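Local coordinates for protein vibralactone Cyclase (Boreostereum vibrans, PDB 6KD0) that catalyses, as an enzyme of the alpha/beta-hydrolase fold, the cyclization that forms the fused bicyclic beta-lactone of vibralactone, at residues E229-A234 / C278-L283; E9-A14 / M305-P310; L205-P210 / F274-G279; P16-V21 / M315-M320. One frame throughout, in Å; residues are numbered along the deposited sequence.

Interaction 1. Residues E229-A234 / C278-L283; sequences EECRDA and CGWDPL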
loop_
_atom_site.group_PDB
_atom_site.type_symbol
_atom_site.label_atom_id
_atom_site.label_comp_id
_atom_site.label_asym_id
_atom_site.label_seq_id
_atom_site.Cartn_x
_atom_site.Cartn_y
_atom_site.Cartn_z
ATOM N N GLU A 229 -14.550 13.748 9.307
ATOM C CA GLU A 229 -15.597 13.945 10.306
ATOM C C GLU A 229 -16.760 12.974 10.114
ATOM O O GLU A 229 -17.254 12.385 11.086
ATOM C CB GLU A 229 -16.116 15.384 10.246
ATOM C CG GLU A 229 -15.105 16.429 10.651
ATOM C CD GLU A 229 -14.585 16.221 12.055
ATOM O OE1 GLU A 229 -15.389 15.858 12.946
ATOM O OE2 GLU A 229 -13.373 16.428 12.268
ATOM N N GLU A 230 -17.200 12.802 8.863
ATOM C CA GLU A 230 -18.333 11.923 8.576
ATOM C C GLU A 230 -18.030 10.484 8.982
ATOM O O GLU A 230 -18.907 9.780 9.496
ATOM C CB GLU A 230 -18.709 12.015 7.092
ATOM C CG GLU A 230 -19.371 10.751 6.488
ATOM C CD GLU A 230 -19.146 10.606 4.972
ATOM O OE1 GLU A 230 -19.459 9.523 4.406
ATOM O OE2 GLU A 230 -18.654 11.578 4.346
ATOM N N CYS A 231 -16.786 10.034 8.790
ATOM C CA CYS A 231 -16.370 8.690 9.166
ATOM C C CYS A 231 -15.468 8.685 10.397
ATOM O O CYS A 231 -14.644 7.782 10.559
ATOM C CB CYS A 231 -15.662 8.019 7.989
ATOM S SG CYS A 231 -16.684 7.913 6.507
ATOM N N ARG A 232 -15.604 9.683 11.279
ATOM C CA ARG A 232 -14.678 9.783 12.397
ATOM C C ARG A 232 -14.756 8.587 13.334
ATOM O O ARG A 232 -13.801 8.342 14.074
ATOM C CB ARG A 232 -14.932 11.069 13.179
ATOM C CG ARG A 232 -16.283 11.117 13.863
ATOM C CD ARG A 232 -16.544 12.521 14.382
ATOM N NE ARG A 232 -17.835 12.612 15.055
ATOM C CZ ARG A 232 -18.996 12.782 14.430
ATOM N NH1 ARG A 232 -19.036 12.881 13.108
ATOM N NH2 ARG A 232 -20.120 12.850 15.131
ATOM N N ASP A 233 -15.861 7.832 13.331
ATOM C CA ASP A 233 -15.975 6.651 14.184
ATOM C C ASP A 233 -16.118 5.367 13.372
ATOM O O ASP A 233 -16.730 4.403 13.838
ATOM C CB ASP A 233 -17.142 6.788 15.159
ATOM C CG ASP A 233 -16.979 7.963 16.108
ATOM O OD1 ASP A 233 -15.891 8.093 16.697
ATOM O OD2 ASP A 233 -17.946 8.749 16.263
ATOM N N ALA A 234 -15.535 5.322 12.175
ATOM C CA ALA A 234 -15.740 4.176 11.302
ATOM C C ALA A 234 -15.064 2.935 11.885
ATOM O O ALA A 234 -14.066 3.040 12.603
ATOM C CB ALA A 234 -15.197 4.451 9.904
ATOM N N CYS A 278 -11.714 2.585 0.080
ATOM C CA CYS A 278 -12.806 2.060 0.889
ATOM C C CYS A 278 -13.719 3.215 1.274
ATOM O O CYS A 278 -13.242 4.292 1.662
ATOM C CB CYS A 278 -12.284 1.347 2.138
ATOM S SG CYS A 278 -11.401 -0.174 1.746
ATOM N N GLY A 279 -15.030 2.985 1.196
ATOM C CA GLY A 279 -15.968 4.084 1.364
ATOM C C GLY A 279 -16.108 4.555 2.798
ATOM O O GLY A 279 -16.310 5.742 3.049
ATOM N N TRP A 280 -16.032 3.639 3.758
ATOM C CA TRP A 280 -16.346 3.950 5.151
ATOM C C TRP A 280 -15.051 4.139 5.937
ATOM O O TRP A 280 -14.663 3.306 6.750
ATOM C CB TRP A 280 -17.195 2.833 5.747
ATOM C CG TRP A 280 -17.873 3.148 7.051
ATOM C CD1 TRP A 280 -17.803 4.310 7.777
ATOM C CD2 TRP A 280 -18.724 2.264 7.793
ATOM N NE1 TRP A 280 -18.569 4.200 8.920
ATOM C CE2 TRP A 280 -19.141 2.952 8.951
ATOM C CE3 TRP A 280 -19.165 0.951 7.594
ATOM C CZ2 TRP A 280 -19.990 2.372 9.900
ATOM C CZ3 TRP A 280 -20.009 0.378 8.542
ATOM C CH2 TRP A 280 -20.409 1.091 9.673
ATOM N N ASP A 281 -14.392 5.276 5.694
ATOM C CA ASP A 281 -12.980 5.423 6.027
ATOM C C ASP A 281 -12.681 6.910 6.167
ATOM O O ASP A 281 -12.940 7.674 5.226
ATOM C CB ASP A 281 -12.136 4.759 4.922
ATOM C CG ASP A 281 -10.634 4.771 5.190
ATOM O OD1 ASP A 281 -10.154 5.421 6.151
ATOM O OD2 ASP A 281 -9.923 4.110 4.407
ATOM N N PRO A 282 -12.184 7.364 7.324
ATOM C CA PRO A 282 -11.840 8.795 7.467
ATOM C C PRO A 282 -10.781 9.263 6.483
ATOM O O PRO A 282 -10.769 10.448 6.117
ATOM C CB PRO A 282 -11.337 8.893 8.917
ATOM C CG PRO A 282 -10.877 7.497 9.248
ATOM C CD PRO A 282 -11.864 6.600 8.546
ATOM N N LEU A 283 -9.895 8.374 6.035
ATOM C CA LEU A 283 -8.860 8.716 5.056
ATOM C C LEU A 283 -9.365 8.712 3.617
ATOM O O LEU A 283 -8.563 8.899 2.694
ATOM C CB LEU A 283 -7.691 7.723 5.166
ATOM C CG LEU A 283 -6.870 7.712 6.447
ATOM C CD1 LEU A 283 -5.669 6.740 6.325
ATOM C CD2 LEU A 283 -6.397 9.107 6.813
#
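The loop that follows strand 273-278 is where alpha/beta hydrolases commonly carry the acid of a Ser-His-Asp triad, and D281 probably has that role here, with S177 and H311. Residues E229-A234, which end a short helix and fold into a type I turn from C231 to A234, pack against this loop. C231 has the largest share of the contact: its SG, anti to its own carbonyl carbon, points at the loop backbone and stops 3.6 Å from D281 N, while C231 CB lies 3.6 Å from P282 N. The same sulfur meets W280 at the edge of the indole, 5.1 Å from the centroid of the five-membered ring and 79° off its normal, a sulfur-aromatic contact. A234 CB approaches the indole obliquely and touches W280 CD1 at 3.4 Å. The prolyl ring of P282 covers the C231 carbonyl, with P282 CD 3.6 Å from C231 O. D281 OD1 accepts from L283 N at 3.0 Å, met from above the carboxylate plane, and D281 OD2 bonds to H311 ND1. Both carboxylate oxygens are therefore held, fixing the group's rotation. E229-A234 thus packs on the backbone of D281 and P282 through apolar and sulfur contacts, and the bonds at L283 N and H311 ND1 would probably help keep the carboxylate ionised and turned to the histidine.

Interaction 2. Residues E9-A14 / M305-P310; sequences EGLSTA and MYPGVP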
loop_
_atom_site.group_PDB
_atom_site.type_symbol
_atom_site.label_atom_id
_atom_site.label_comp_id
_atom_site.label_asym_id
_atom_site.label_seq_id
_atom_site.Cartn_x
_atom_site.Cartn_y
_atom_site.Cartn_z
ATOM N N GLU A 9 -22.500 8.186 -2.899
ATOM C CA GLU A 9 -23.389 6.975 -3.042
ATOM C C GLU A 9 -23.601 6.260 -1.700
ATOM O O GLU A 9 -23.610 5.020 -1.718
ATOM C CB GLU A 9 -23.043 5.959 -4.142
ATOM C CG GLU A 9 -21.912 4.991 -3.795
ATOM C CD GLU A 9 -21.358 4.261 -4.998
ATOM O OE1 GLU A 9 -21.889 3.187 -5.328
ATOM O OE2 GLU A 9 -20.414 4.771 -5.611
ATOM N N GLY A 10 -23.849 6.978 -0.599
ATOM C CA GLY A 10 -23.949 6.244 0.676
ATOM C C GLY A 10 -22.670 5.438 0.912
ATOM O O GLY A 10 -22.733 4.260 1.190
ATOM N N LEU A 11 -21.533 6.083 0.733
ATOM C CA LEU A 11 -20.217 5.473 0.894
ATOM C C LEU A 11 -20.016 4.915 2.299
ATOM O O LEU A 11 -19.367 3.877 2.457
ATOM C CB LEU A 11 -19.128 6.492 0.549
ATOM C CG LEU A 11 -18.960 6.735 -0.953
ATOM C CD1 LEU A 11 -17.645 7.391 -1.290
ATOM C CD2 LEU A 11 -19.073 5.438 -1.730
ATOM N N SER A 12 -20.586 5.557 3.320
ATOM C CA SER A 12 -20.370 5.165 4.708
ATOM C C SER A 12 -21.587 4.510 5.359
ATOM O O SER A 12 -21.644 4.398 6.590
ATOM C CB SER A 12 -19.914 6.367 5.529
ATOM O OG SER A 12 -20.738 7.482 5.292
ATOM N N THR A 13 -22.551 4.045 4.572
ATOM C CA THR A 13 -23.611 3.199 5.104
ATOM C C THR A 13 -23.181 1.744 4.946
ATOM O O THR A 13 -22.749 1.334 3.862
ATOM C CB THR A 13 -24.927 3.463 4.372
ATOM O OG1 THR A 13 -24.728 3.224 2.980
ATOM C CG2 THR A 13 -25.355 4.915 4.532
ATOM N N ALA A 14 -23.307 0.964 6.020
ATOM C CA ALA A 14 -22.732 -0.377 6.041
ATOM C C ALA A 14 -23.220 -1.216 4.862
ATOM O O ALA A 14 -24.423 -1.319 4.607
ATOM C CB ALA A 14 -23.063 -1.065 7.362
ATOM N N MET A 305 -13.821 2.149 -6.150
ATOM C CA MET A 305 -14.396 2.471 -4.850
ATOM C C MET A 305 -15.192 1.284 -4.305
ATOM O O MET A 305 -16.023 0.703 -5.018
ATOM C CB MET A 305 -15.285 3.718 -4.951
ATOM C CG MET A 305 -16.103 4.000 -3.692
ATOM S SD MET A 305 -15.104 4.446 -2.232
ATOM C CE MET A 305 -14.400 6.025 -2.751
ATOM N N TYR A 306 -14.940 0.918 -3.046
ATOM C CA TYR A 306 -15.721 -0.091 -2.336
ATOM C C TYR A 306 -16.605 0.597 -1.306
ATOM O O TYR A 306 -16.166 0.869 -0.177
ATOM C CB TYR A 306 -14.808 -1.129 -1.672
ATOM C CG TYR A 306 -14.313 -2.152 -2.663
ATOM C CD1 TYR A 306 -13.374 -1.814 -3.627
ATOM C CD2 TYR A 306 -14.822 -3.447 -2.661
ATOM C CE1 TYR A 306 -12.941 -2.743 -4.548
ATOM C CE2 TYR A 306 -14.388 -4.389 -3.582
ATOM C CZ TYR A 306 -13.448 -4.031 -4.515
ATOM O OH TYR A 306 -13.014 -4.954 -5.441
ATOM N N PRO A 307 -17.857 0.914 -1.644
ATOM C CA PRO A 307 -18.719 1.610 -0.682
ATOM C C PRO A 307 -19.104 0.717 0.487
ATOM O O PRO A 307 -19.172 -0.509 0.375
ATOM C CB PRO A 307 -19.953 2.006 -1.506
ATOM C CG PRO A 307 -19.868 1.276 -2.790
ATOM C CD PRO A 307 -18.478 0.750 -2.971
ATOM N N GLY A 308 -19.344 1.359 1.627
ATOM C CA GLY A 308 -19.887 0.684 2.793
ATOM C C GLY A 308 -18.960 -0.280 3.503
ATOM O O GLY A 308 -19.430 -1.059 4.344
ATOM N N VAL A 309 -17.667 -0.270 3.195
ATOM C CA VAL A 309 -16.733 -1.113 3.943
ATOM C C VAL A 309 -15.575 -0.276 4.475
ATOM O O VAL A 309 -15.201 0.744 3.868
ATOM C CB VAL A 309 -16.226 -2.290 3.095
ATOM C CG1 VAL A 309 -17.324 -3.338 2.997
ATOM C CG2 VAL A 309 -15.814 -1.823 1.726
ATOM N N PRO A 310 -14.991 -0.672 5.599
ATOM C CA PRO A 310 -13.969 0.148 6.249
ATOM C C PRO A 310 -12.560 -0.093 5.706
ATOM O O PRO A 310 -12.280 -1.010 4.930
ATOM C CB PRO A 310 -14.073 -0.298 7.706
ATOM C CG PRO A 310 -14.411 -1.740 7.596
ATOM C CD PRO A 310 -15.387 -1.814 6.446
#
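Two turns face each other, a type I turn from G10 to T13 and a type II turn from Y306 to V309, with the CA atoms of L11 and P307 4.4 Å apart. One hydrogen bond joins them: G308 N donates to L11 O at 2.7 Å with an angle of 150° at the hydrogen, the donor standing 32° out of the carbonyl plane. G308 CA comes within 3.1 Å of T13 O, and a beta-carbon built on G308 would clash with that oxygen; together with a phi of 71°, this explains a glycine at the corner. The type I turn has its own brace, T13 OG1 donating to G10 O at 2.9 Å. In the fold, the N-terminal segment thus closes over the end of 301-307, the outermost strand on one side of the sheet, just where the chain turns toward the histidine of the probable catalytic triad. L11 carries the side-chain part, its two methyls dividing the work: CD2 rests against P307 CB at 3.6 Å, and CD1 meets M305 CE at 3.8 Å. M305 reaches it by starting anti to its backbone N and then bending at both chi2 and chi3, so that CG, SD and CE all lie along the leucine fork. An alanine at L11 would lack the branched end of the side chain and would probably loosen the packing on M305 and P307. At the exposed margin, the poorly ordered E9 crosses P307 obliquely, its OE1 3.8 Å from P307 CG.

Interaction 3. Residues L205-P210 / F274-G279; sequences LVQYPP and FFMSCG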
loop_
_atom_site.group_PDB
_atom_site.type_symbol
_atom_site.label_atom_id
_atom_site.label_comp_id
_atom_site.label_asym_id
_atom_site.label_seq_id
_atom_site.Cartn_x
_atom_site.Cartn_y
_atom_site.Cartn_z
ATOM N N LEU A 205 0.292 1.026 -7.846
ATOM C CA LEU A 205 -0.989 0.657 -7.262
ATOM C C LEU A 205 -0.971 1.053 -5.799
ATOM O O LEU A 205 -0.003 0.752 -5.095
ATOM C CB LEU A 205 -1.249 -0.849 -7.384
ATOM C CG LEU A 205 -2.634 -1.333 -6.931
ATOM C CD1 LEU A 205 -3.066 -2.522 -7.777
ATOM C CD2 LEU A 205 -2.656 -1.711 -5.451
ATOM N N VAL A 206 -2.033 1.712 -5.331
ATOM C CA VAL A 206 -2.131 1.979 -3.899
ATOM C C VAL A 206 -3.536 1.659 -3.409
ATOM O O VAL A 206 -4.524 1.751 -4.148
ATOM C CB VAL A 206 -1.732 3.431 -3.522
ATOM C CG1 VAL A 206 -0.286 3.705 -3.907
ATOM C CG2 VAL A 206 -2.657 4.425 -4.175
ATOM N N GLN A 207 -3.619 1.276 -2.142
ATOM C CA GLN A 207 -4.898 0.997 -1.502
ATOM C C GLN A 207 -5.047 1.940 -0.320
ATOM O O GLN A 207 -4.228 1.904 0.603
ATOM C CB GLN A 207 -4.985 -0.462 -1.041
ATOM C CG GLN A 207 -4.610 -1.493 -2.107
ATOM C CD GLN A 207 -4.364 -2.883 -1.530
ATOM O OE1 GLN A 207 -3.737 -3.027 -0.479
ATOM N NE2 GLN A 207 -4.838 -3.917 -2.226
ATOM N N TYR A 208 -6.096 2.770 -0.351
ATOM C CA TYR A 208 -6.550 3.652 0.727
ATOM C C TYR A 208 -5.409 4.274 1.538
ATOM O O TYR A 208 -5.385 4.117 2.759
ATOM C CB TYR A 208 -7.536 2.883 1.642
ATOM C CG TYR A 208 -7.195 1.431 2.004
ATOM C CD1 TYR A 208 -6.294 1.132 3.014
ATOM C CD2 TYR A 208 -7.803 0.351 1.347
ATOM C CE1 TYR A 208 -5.983 -0.177 3.360
ATOM C CE2 TYR A 208 -7.488 -0.970 1.681
ATOM C CZ TYR A 208 -6.584 -1.225 2.692
ATOM O OH TYR A 208 -6.239 -2.519 3.056
ATOM N N PRO A 209 -4.475 5.005 0.916
ATOM C CA PRO A 209 -3.325 5.597 1.671
ATOM C C PRO A 209 -3.693 6.903 2.352
ATOM O O PRO A 209 -4.548 7.649 1.853
ATOM C CB PRO A 209 -2.285 5.858 0.566
ATOM C CG PRO A 209 -3.159 6.189 -0.642
ATOM C CD PRO A 209 -4.317 5.198 -0.543
ATOM N N PRO A 210 -3.036 7.245 3.466
ATOM C CA PRO A 210 -2.995 8.653 3.876
ATOM C C PRO A 210 -2.152 9.416 2.868
ATOM O O PRO A 210 -1.233 8.863 2.260
ATOM C CB PRO A 210 -2.332 8.620 5.264
ATOM C CG PRO A 210 -1.519 7.328 5.270
ATOM C CD PRO A 210 -2.169 6.378 4.295
ATOM N N PHE A 274 -3.228 3.031 -10.299
ATOM C CA PHE A 274 -4.429 2.271 -9.976
ATOM C C PHE A 274 -4.704 2.483 -8.491
ATOM O O PHE A 274 -3.908 2.062 -7.642
ATOM C CB PHE A 274 -4.251 0.789 -10.314
ATOM C CG PHE A 274 -5.518 -0.039 -10.199
ATOM C CD1 PHE A 274 -5.898 -0.600 -8.990
ATOM C CD2 PHE A 274 -6.292 -0.301 -11.319
ATOM C CE1 PHE A 274 -7.046 -1.372 -8.895
ATOM C CE2 PHE A 274 -7.446 -1.069 -11.233
ATOM C CZ PHE A 274 -7.823 -1.608 -10.015
ATOM N N PHE A 275 -5.827 3.128 -8.187
ATOM C CA PHE A 275 -6.149 3.595 -6.850
ATOM C C PHE A 275 -7.362 2.837 -6.334
ATOM O O PHE A 275 -8.375 2.726 -7.035
ATOM C CB PHE A 275 -6.423 5.102 -6.876
ATOM C CG PHE A 275 -6.321 5.758 -5.542
ATOM C CD1 PHE A 275 -7.332 5.613 -4.608
ATOM C CD2 PHE A 275 -5.206 6.531 -5.219
ATOM C CE1 PHE A 275 -7.236 6.221 -3.362
ATOM C CE2 PHE A 275 -5.113 7.142 -3.974
ATOM C CZ PHE A 275 -6.126 6.983 -3.057
ATOM N N MET A 276 -7.259 2.298 -5.123
ATOM C CA MET A 276 -8.346 1.536 -4.528
ATOM C C MET A 276 -8.762 2.215 -3.236
ATOM O O MET A 276 -7.915 2.497 -2.389
ATOM C CB MET A 276 -7.920 0.093 -4.263
ATOM C CG MET A 276 -7.363 -0.569 -5.484
ATOM S SD MET A 276 -6.953 -2.282 -5.178
ATOM C CE MET A 276 -8.592 -3.010 -5.162
ATOM N N SER A 277 -10.058 2.457 -3.080
ATOM C CA SER A 277 -10.585 3.221 -1.961
ATOM C C SER A 277 -11.661 2.427 -1.238
ATOM O O SER A 277 -12.431 1.691 -1.862
ATOM C CB SER A 277 -11.160 4.556 -2.438
ATOM O OG SER A 277 -11.510 5.406 -1.341
ATOM N N CYS A 278 -11.714 2.585 0.080
ATOM C CA CYS A 278 -12.806 2.060 0.889
ATOM C C CYS A 278 -13.719 3.215 1.274
ATOM O O CYS A 278 -13.242 4.292 1.662
ATOM C CB CYS A 278 -12.284 1.347 2.138
ATOM S SG CYS A 278 -11.401 -0.174 1.746
ATOM N N GLY A 279 -15.030 2.985 1.196
ATOM C CA GLY A 279 -15.968 4.084 1.364
ATOM C C GLY A 279 -16.108 4.555 2.798
ATOM O O GLY A 279 -16.310 5.742 3.049
#
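Y208 leaves its strand with left-handed backbone angles, phi 37° and psi 57°, rare for a residue with a side chain, yet its N-H makes the shortest of the three bonds between the segments: Y208 N to M276 O, 2.7 Å. Before this kink, strands 205-207 and 274-278 run parallel, their axes 7° apart. V206 uses both its N-H and its carbonyl toward the neighbouring strand, V206 N to F274 O and M276 N to V206 O, each 3.0 Å. On one face of the sheet L205 and F274 lie side by side, and M276 SD sits 3.9 Å from Q207 CG and in plane at the edge of the F274 ring. On the other face the F275 ring is met obliquely by V206 CG2, 3.5 Å from F275 CD2, and tip to tip by P209 CD, 3.6 Å from F275 CZ. An alanine at F275 would remove this ring and would probably leave V206 and P209 less firmly packed. Past the kink, the tyrosine ring stands beside C278, whose SG is 3.7 Å from Y208 CD2, an oblique sulfur-aromatic contact. One face of that ring rests on Q207 CB, and its surroundings include S177, H311 and D281 of the probable triad. Backbone bonds nearly along the C=O axes and largely apolar side chains thus join two buried strands, and the kink turns an aromatic ring toward the likely active site.

Interaction 4. Residues P16-V21 / M315-M320; sequences PEFAPV and MLFRSM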
loop_
_atom_site.group_PDB
_atom_site.type_symbol
_atom_site.label_atom_id
_atom_site.label_comp_id
_atom_site.label_asym_id
_atom_site.label_seq_id
_atom_site.Cartn_x
_atom_site.Cartn_y
_atom_site.Cartn_z
ATOM N N PRO A 16 -24.454 -4.369 3.060
ATOM C CA PRO A 16 -25.262 -5.450 3.653
ATOM C C PRO A 16 -24.472 -6.695 3.984
ATOM O O PRO A 16 -24.842 -7.411 4.919
ATOM C CB PRO A 16 -26.305 -5.742 2.562
ATOM C CG PRO A 16 -26.394 -4.498 1.784
ATOM C CD PRO A 16 -25.006 -3.931 1.763
ATOM N N GLU A 17 -23.409 -6.996 3.231
ATOM C CA GLU A 17 -22.604 -8.167 3.542
ATOM C C GLU A 17 -21.655 -7.901 4.696
ATOM O O GLU A 17 -21.208 -8.852 5.352
ATOM C CB GLU A 17 -21.827 -8.633 2.309
ATOM C CG GLU A 17 -22.715 -9.273 1.250
ATOM C CD GLU A 17 -22.040 -9.427 -0.104
ATOM O OE1 GLU A 17 -20.813 -9.686 -0.149
ATOM O OE2 GLU A 17 -22.750 -9.285 -1.124
ATOM N N PHE A 18 -21.353 -6.633 4.979
ATOM C CA PHE A 18 -20.403 -6.327 6.037
ATOM C C PHE A 18 -21.035 -6.200 7.420
ATOM O O PHE A 18 -20.407 -6.580 8.413
ATOM C CB PHE A 18 -19.648 -5.030 5.733
ATOM C CG PHE A 18 -18.627 -4.694 6.777
ATOM C CD1 PHE A 18 -17.503 -5.491 6.940
ATOM C CD2 PHE A 18 -18.800 -3.607 7.608
ATOM C CE1 PHE A 18 -16.563 -5.197 7.907
ATOM C CE2 PHE A 18 -17.865 -3.313 8.575
ATOM C CZ PHE A 18 -16.742 -4.115 8.720
ATOM N N ALA A 19 -22.243 -5.642 7.519
ATOM C CA ALA A 19 -22.868 -5.433 8.828
ATOM C C ALA A 19 -22.911 -6.694 9.689
ATOM O O ALA A 19 -22.509 -6.622 10.864
ATOM C CB ALA A 19 -24.276 -4.843 8.636
ATOM N N PRO A 20 -23.350 -7.864 9.197
ATOM C CA PRO A 20 -23.360 -9.041 10.090
ATOM C C PRO A 20 -21.968 -9.501 10.490
ATOM O O PRO A 20 -21.738 -9.872 11.657
ATOM C CB PRO A 20 -24.106 -10.117 9.280
ATOM C CG PRO A 20 -24.233 -9.620 7.900
ATOM C CD PRO A 20 -23.902 -8.161 7.862
ATOM N N VAL A 21 -21.022 -9.459 9.547
ATOM C CA VAL A 21 -19.641 -9.832 9.850
ATOM C C VAL A 21 -19.070 -8.916 10.918
ATOM O O VAL A 21 -18.380 -9.362 11.844
ATOM C CB VAL A 21 -18.778 -9.793 8.576
ATOM C CG1 VAL A 21 -17.315 -9.976 8.927
ATOM C CG2 VAL A 21 -19.239 -10.864 7.603
ATOM N N MET A 315 -8.150 -7.249 4.767
ATOM C CA MET A 315 -7.085 -7.900 5.523
ATOM C C MET A 315 -7.600 -8.531 6.798
ATOM O O MET A 315 -7.028 -9.514 7.285
ATOM C CB MET A 315 -5.989 -6.898 5.893
ATOM C CG MET A 315 -5.294 -6.262 4.699
ATOM S SD MET A 315 -4.402 -7.441 3.669
ATOM C CE MET A 315 -3.059 -7.881 4.775
ATOM N N LEU A 316 -8.667 -7.983 7.347
ATOM C CA LEU A 316 -9.241 -8.516 8.567
ATOM C C LEU A 316 -10.394 -9.473 8.317
ATOM O O LEU A 316 -10.713 -10.271 9.204
ATOM C CB LEU A 316 -9.710 -7.369 9.462
ATOM C CG LEU A 316 -8.603 -6.829 10.373
ATOM C CD1 LEU A 316 -7.580 -5.950 9.601
ATOM C CD2 LEU A 316 -9.193 -6.088 11.539
ATOM N N PHE A 317 -11.018 -9.429 7.140
ATOM C CA PHE A 317 -12.190 -10.255 6.865
ATOM C C PHE A 317 -12.072 -10.901 5.492
ATOM O O PHE A 317 -13.016 -10.900 4.709
ATOM C CB PHE A 317 -13.460 -9.416 6.965
ATOM C CG PHE A 317 -13.606 -8.703 8.278
ATOM C CD1 PHE A 317 -14.051 -9.380 9.395
ATOM C CD2 PHE A 317 -13.274 -7.360 8.402
ATOM C CE1 PHE A 317 -14.180 -8.738 10.620
ATOM C CE2 PHE A 317 -13.402 -6.702 9.627
ATOM C CZ PHE A 317 -13.852 -7.395 10.739
ATOM N N ARG A 318 -10.905 -11.472 5.179
ATOM C CA ARG A 318 -10.673 -11.983 3.830
ATOM C C ARG A 318 -11.682 -13.057 3.428
ATOM O O ARG A 318 -11.921 -13.252 2.231
ATOM C CB ARG A 318 -9.246 -12.533 3.702
ATOM C CG ARG A 318 -8.853 -12.929 2.261
ATOM C CD ARG A 318 -8.886 -11.705 1.330
ATOM N NE ARG A 318 -7.769 -10.827 1.689
ATOM C CZ ARG A 318 -6.540 -10.945 1.192
ATOM N NH1 ARG A 318 -6.278 -11.872 0.270
ATOM N NH2 ARG A 318 -5.566 -10.137 1.610
ATOM N N SER A 319 -12.311 -13.733 4.390
ATOM C CA SER A 319 -13.247 -14.792 4.024
ATOM C C SER A 319 -14.541 -14.230 3.442
ATOM O O SER A 319 -15.300 -14.980 2.819
ATOM C CB SER A 319 -13.535 -15.686 5.230
ATOM O OG SER A 319 -14.192 -14.957 6.251
ATOM N N MET A 320 -14.802 -12.934 3.610
ATOM C CA MET A 320 -15.918 -12.303 2.918
ATOM C C MET A 320 -15.726 -12.443 1.418
ATOM O O MET A 320 -14.609 -12.307 0.909
ATOM C CB MET A 320 -16.017 -10.816 3.271
ATOM C CG MET A 320 -16.602 -10.481 4.624
ATOM S SD MET A 320 -16.571 -8.696 4.885
ATOM C CE MET A 320 -17.912 -8.145 3.835
#
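The close packing between P16-V21 and M315-M320 gathers around F18, F317 and M320. F18, with CG anti to its backbone N (chi1 -178°), sends its ring edge toward the face of F317: the centroids are 5.7 Å apart, the planes stand at 80°, and F18 CE1 lies 3.9 Å from F317 CE2. This is a T-shaped pair. M320 approaches another part of the same F18 edge, its SD 3.9 Å from F18 CD1 and in the plane of the ring, a Met-aromatic contact at the edge. A bend at chi3 (75°) then carries the methyl back toward the backbone of E17 and F18, where M320 CE comes within 3.7 Å of E17 O. A type I turn with M320 N bonded to F317 O at 2.9 Å sets both F317 and M320 on the side facing the helix. V21 is a mixed case: its CG1 presses on F317 CD1 at 3.4 Å, the shortest approach here, whereas CG2 stays 4.0 Å from M320 CG and the residue is partly open to solvent. E17 marks the looser border, meeting M320 only through its CB and backbone. Beyond the two segments, F18 also packs on V309 and P310, and the ring of F25 meets F317 edge-to-face. The arrangement is an aromatic-methionine cluster by which the N-terminal helix 18-24 is packed against the turn between helix 313-316 and the long helix 321-338.

How the interactions relate
Interaction 3 lies deepest, its centre about 8 Å from that of the chain, two parallel strands joined by backbone bonds; interactions 1 and 4 are also buried, though farther out, and interaction 2 is partly exposed. Interactions 1 and 3 share C278 and G279, so strand 273-278 leads into the loop carrying the probable catalytic acid. Strand 301-307 of interaction 2 is next in the sheet, with Y306 bonding to S277 and G279. Interactions 2 and 4 both bring the N-terminal region onto the chain around H311, the first through one backbone bond and leucine packing, the second through ring and sulfur packing. E230 and S12 tie interactions 1 and 2 by a hydrogen bond.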